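Local coordinates for protein salt-tolerant glutaminase (PDB 3AGD) that probably hydrolyses L-glutamine to L-glutamate and ammonium as a salt-tolerant member of the glutaminase family, at residues P6-S11 / S299-L304. Numbering follows the deposited sequence.
Sequences PDYLAS and SEDFRL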
loop_
_atom_site.group_PDB
_atom_site.type_symbol
_atom_site.label_atom_id
_atom_site.label_comp_id
_atom_site.label_asym_id
_atom_site.label_seq_id
_atom_site.Cartn_x
_atom_site.Cartn_y
_atom_site.Cartn_z
ATOM N N PRO A 6 -15.730 -16.721 -8.334
ATOM C CA PRO A 6 -16.044 -16.760 -9.766
ATOM C C PRO A 6 -17.523 -16.435 -9.995
ATOM O O PRO A 6 -17.892 -15.852 -11.014
ATOM C CB PRO A 6 -15.706 -18.198 -10.151
ATOM C CG PRO A 6 -14.574 -18.523 -9.236
ATOM C CD PRO A 6 -15.066 -17.966 -7.915
ATOM N N ASP A 7 -18.363 -16.826 -9.036
ATOM C CA ASP A 7 -19.798 -16.564 -9.114
ATOM C C ASP A 7 -20.038 -15.069 -8.948
ATOM O O ASP A 7 -20.899 -14.485 -9.609
ATOM C CB ASP A 7 -20.538 -17.346 -8.028
ATOM C CG ASP A 7 -20.642 -18.831 -8.345
ATOM O OD1 ASP A 7 -21.082 -19.598 -7.463
ATOM O OD2 ASP A 7 -20.294 -19.228 -9.479
ATOM N N TYR A 8 -19.270 -14.454 -8.053
ATOM C CA TYR A 8 -19.371 -13.022 -7.829
ATOM C C TYR A 8 -19.065 -12.305 -9.143
ATOM O O TYR A 8 -19.790 -11.404 -9.563
ATOM C CB TYR A 8 -18.361 -12.565 -6.778
ATOM C CG TYR A 8 -18.138 -11.071 -6.811
ATOM C CD1 TYR A 8 -19.032 -10.199 -6.193
ATOM C CD2 TYR A 8 -17.080 -10.526 -7.538
ATOM C CE1 TYR A 8 -18.881 -8.820 -6.304
ATOM C CE2 TYR A 8 -16.921 -9.150 -7.656
ATOM C CZ TYR A 8 -17.826 -8.304 -7.041
ATOM O OH TYR A 8 -17.693 -6.945 -7.189
ATOM N N LEU A 9 -17.969 -12.707 -9.780
ATOM C CA LEU A 9 -17.558 -12.104 -11.041
ATOM C C LEU A 9 -18.623 -12.301 -12.113
ATOM O O LEU A 9 -18.952 -11.368 -12.848
ATOM C CB LEU A 9 -16.225 -12.700 -11.507
ATOM C CG LEU A 9 -15.011 -12.403 -10.612
ATOM C CD1 LEU A 9 -13.772 -13.054 -11.198
ATOM C CD2 LEU A 9 -14.810 -10.899 -10.485
ATOM N N ALA A 10 -19.162 -13.516 -12.192
ATOM C CA ALA A 10 -20.196 -13.831 -13.171
ATOM C C ALA A 10 -21.385 -12.896 -12.986
ATOM O O ALA A 10 -21.962 -12.416 -13.962
ATOM C CB ALA A 10 -20.636 -15.287 -13.023
ATOM N N SER A 11 -21.746 -12.637 -11.732
ATOM C CA SER A 11 -22.862 -11.746 -11.422
ATOM C C SER A 11 -22.507 -10.312 -11.789
ATOM O O SER A 11 -23.334 -9.570 -12.318
ATOM C CB SER A 11 -23.203 -11.807 -9.931
ATOM O OG SER A 11 -23.521 -13.126 -9.538
ATOM N N SER A 299 -13.115 -2.902 -5.897
ATOM C CA SER A 299 -12.573 -2.184 -4.750
ATOM C C SER A 299 -13.626 -2.011 -3.654
ATOM O O SER A 299 -13.351 -2.251 -2.473
ATOM C CB SER A 299 -12.053 -0.810 -5.186
ATOM O OG SER A 299 -11.820 0.026 -4.062
ATOM N N GLU A 300 -14.831 -1.602 -4.042
ATOM C CA GLU A 300 -15.899 -1.396 -3.071
ATOM C C GLU A 300 -16.519 -2.669 -2.498
ATOM O O GLU A 300 -16.704 -2.774 -1.285
ATOM C CB GLU A 300 -17.015 -0.536 -3.666
ATOM C CG GLU A 300 -18.169 -0.328 -2.696
ATOM C CD GLU A 300 -19.233 0.606 -3.230
ATOM O OE1 GLU A 300 -19.738 0.361 -4.348
ATOM O OE2 GLU A 300 -19.569 1.584 -2.523
ATOM N N ASP A 301 -16.847 -3.628 -3.359
ATOM C CA ASP A 301 -17.470 -4.868 -2.909
ATOM C C ASP A 301 -16.570 -5.734 -2.040
ATOM O O ASP A 301 -17.031 -6.361 -1.090
ATOM C CB ASP A 301 -17.946 -5.692 -4.107
ATOM C CG ASP A 301 -19.055 -5.012 -4.871
ATOM O OD1 ASP A 301 -19.744 -4.166 -4.264
ATOM O OD2 ASP A 301 -19.248 -5.329 -6.066
ATOM N N PHE A 302 -15.288 -5.777 -2.372
ATOM C CA PHE A 302 -14.339 -6.580 -1.619
ATOM C C PHE A 302 -13.527 -5.731 -0.647
ATOM O O PHE A 302 -12.656 -6.243 0.059
ATOM C CB PHE A 302 -13.404 -7.307 -2.592
ATOM C CG PHE A 302 -14.070 -8.417 -3.362
ATOM C CD1 PHE A 302 -13.698 -8.689 -4.677
ATOM C CD2 PHE A 302 -15.033 -9.223 -2.760
ATOM C CE1 PHE A 302 -14.275 -9.751 -5.383
ATOM C CE2 PHE A 302 -15.618 -10.291 -3.457
ATOM C CZ PHE A 302 -15.236 -10.553 -4.768
ATOM N N ARG A 303 -13.830 -4.438 -0.604
ATOM C CA ARG A 303 -13.116 -3.499 0.258
ATOM C C ARG A 303 -11.609 -3.650 0.085
ATOM O O ARG A 303 -10.864 -3.836 1.050
ATOM C CB ARG A 303 -13.515 -3.703 1.719
ATOM C CG ARG A 303 -14.987 -3.428 1.974
ATOM C CD ARG A 303 -15.330 -1.965 1.724
ATOM N NE ARG A 303 -16.772 -1.751 1.621
ATOM C CZ ARG A 303 -17.365 -0.568 1.750
ATOM N NH1 ARG A 303 -18.684 -0.466 1.636
ATOM N NH2 ARG A 303 -16.642 0.513 2.010
ATOM N N LEU A 304 -11.179 -3.581 -1.171
ATOM C CA LEU A 304 -9.776 -3.683 -1.530
ATOM C C LEU A 304 -9.236 -2.264 -1.707
ATOM O O LEU A 304 -9.926 -1.388 -2.231
ATOM C CB LEU A 304 -9.623 -4.476 -2.832
ATOM C CG LEU A 304 -9.898 -5.979 -2.718
ATOM C CD1 LEU A 304 -9.924 -6.622 -4.093
ATOM C CD2 LEU A 304 -8.814 -6.619 -1.862
#
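Tyr8 reaches from the N-terminal helix 4-16 to the end of helix 289-301, where its hydroxyl meets the carboxylate of Asp301 and its ring lies against Phe302. A chi1 of 163° sets CG of Tyr8 anti to the backbone N and extends the phenol toward 299-304, spanning much of the 9.7 Å between the CA atoms of Tyr8 and Asp301. At its far end Tyr8 OH donates a short hydrogen bond to Asp301 OD2, 2.5 Å away. The acceptor oxygen lies at the edge of the phenol, in the ring plane, and offers its anti lone pair, while the carboxylate itself stands almost upright to the ring, the two planes 83° apart.

Phe302 comes from the other direction and slides past the tyrosine over one ring face. Phe302 CZ sits 3.3 Å from Tyr8 CD2, displaced toward the rim, and Phe302 CE1 lies 3.5 Å from Tyr8 CE2. The ring planes of Tyr8 and Phe302 are inclined at 47°. Phe302 also meets Phe337 of the second subunit, so this aromatic packing continues into the interface between the chains.

Asp301 and Phe302 lie within the Schellman motif that ends the helix, with Arg303 at positive phi and Leu304 N bonded to Ser299 O. Away from the glutamate-binding residues, the contact links helix 4-16 to the C-terminal end of helix 289-301, beside the packing of Leu9 on Leu298 and on strands 40-44 and 50-54. Asp301 OD2 also forms a salt bridge with Arg297, one turn back; sharing that oxygen between arginine and phenol probably favours the charged carboxylate and helps fix its position.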